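Local coordinates for penicillin-binding 1 transmembrane protein MrcA (PDB 3D0F), which probably polymerises and cross-links peptidoglycan strands for the bacterial cell wall, this chain being its OB-like domain, at residues T62-G65 with L66-A69. Residues are numbered along the deposited sequence; the frame is centred on the assembly and turned at random. Where two conformers were deposited one is given.
Sequences TGDG and LKAA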
loop_
_atom_site.group_PDB
_atom_site.type_symbol
_atom_site.label_atom_id
_atom_site.label_comp_id
_atom_site.label_asym_id
_atom_site.label_seq_id
_atom_site.Cartn_x
_atom_site.Cartn_y
_atom_site.Cartn_z
ATOM N N THR A 62 -12.422 -1.567 14.674
ATOM C CA THR A 62 -13.622 -1.918 15.436
ATOM C C THR A 62 -14.668 -2.503 14.480
ATOM O O THR A 62 -14.473 -2.482 13.279
ATOM C CB THR A 62 -14.269 -0.690 16.132
ATOM O OG1 THR A 62 -14.736 0.254 15.138
ATOM C CG2 THR A 62 -13.238 -0.011 17.061
ATOM N N GLY A 63 -15.790 -2.951 15.014
ATOM C CA GLY A 63 -16.952 -3.360 14.193
ATOM C C GLY A 63 -16.579 -4.293 13.033
ATOM O O GLY A 63 -15.935 -5.329 13.213
ATOM N N ASP A 64 -17.003 -3.901 11.850
ATOM C CA ASP A 64 -16.805 -4.734 10.641
ATOM C C ASP A 64 -15.328 -5.051 10.412
ATOM O O ASP A 64 -14.987 -6.150 9.943
ATOM C CB ASP A 64 -17.358 -4.033 9.422
ATOM C CG ASP A 64 -18.858 -3.919 9.416
ATOM O OD1 ASP A 64 -19.568 -4.535 10.256
ATOM O OD2 ASP A 64 -19.339 -3.197 8.484
ATOM N N GLY A 65 -14.440 -4.112 10.759
ATOM C CA GLY A 65 -13.008 -4.293 10.569
ATOM C C GLY A 65 -12.398 -5.446 11.335
ATOM O O GLY A 65 -11.305 -5.882 10.996
ATOM N N LEU A 66 -13.066 -5.909 12.401
ATOM C CA LEU A 66 -12.583 -6.995 13.217
ATOM C C LEU A 66 -13.207 -8.355 12.863
ATOM O O LEU A 66 -12.833 -9.366 13.429
ATOM C CB LEU A 66 -12.884 -6.704 14.703
ATOM C CG LEU A 66 -12.203 -5.497 15.296
ATOM C CD1 LEU A 66 -12.589 -5.383 16.779
ATOM C CD2 LEU A 66 -10.679 -5.549 15.127
ATOM N N LYS A 67 -14.175 -8.372 11.959
ATOM C CA LYS A 67 -14.963 -9.573 11.674
ATOM C C LYS A 67 -14.108 -10.741 11.221
ATOM O O LYS A 67 -14.235 -11.876 11.727
ATOM C CB LYS A 67 -15.995 -9.269 10.589
ATOM C CG LYS A 67 -17.157 -8.380 11.051
ATOM C CD LYS A 67 -18.184 -8.101 9.924
ATOM C CE LYS A 67 -19.130 -9.249 9.707
ATOM N NZ LYS A 67 -20.042 -9.440 10.867
ATOM N N ALA A 68 -13.241 -10.472 10.243
ATOM C CA ALA A 68 -12.436 -11.564 9.661
ATOM C C ALA A 68 -11.536 -12.172 10.706
ATOM O O ALA A 68 -11.337 -13.382 10.724
ATOM C CB ALA A 68 -11.630 -11.075 8.512
ATOM N N ALA A 69 -11.050 -11.355 11.631
ATOM C CA ALA A 69 -10.103 -11.758 12.670
ATOM C C ALA A 69 -10.734 -12.315 13.969
ATOM O O ALA A 69 -10.059 -12.510 14.986
ATOM C CB ALA A 69 -9.152 -10.575 12.975
HETATM O O HOH W 1 -13.461 -7.996 8.600
HETATM O O HOH W 2 -10.754 -8.538 10.605
#
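Leu66 N donates to Gly63 O over 3.0 Å, and Lys67 N repeats this i to i+3 pattern to Asp64 O at 3.1 Å. Both bonds are nearly straight at the hydrogen (159° and 163°), yet each donor stands above its carbonyl plane, as expected of a tight turn. With CG anti to its own carbonyl carbon (chi1 -63°), the branch of Leu66 turns back toward Thr62. Its CB lies 3.7 Å from Gly63 O; CG then approaches Thr62 CA at 3.9 Å. At the tip the methyls part: CD1 also meets Thr62 CA, whereas CD2 comes within 4.2 Å of Gly65 O. Val49 and Ile102 of the sheet also touch this buried side chain. Lys67 behaves differently, running alongside Asp64 with CG 3.3 Å from Asp64 O; its end, modelled in two conformers, is not uniquely placed. Two waters bridge the next pairs: one accepts from Ala68 N and donates to Asp64 O, the other links Ala69 N to Gly65 O likewise, beside a weak direct bond from Ala69 N to Leu66 O. Helical backbone angles from Asp64 to Leu66 support two overlapping beta-turns, 63-66 and 64-67, with water in the i to i+4 positions, as in a hydrated helical turn, between strands 58-61 and 88-94 of the OB-like domain.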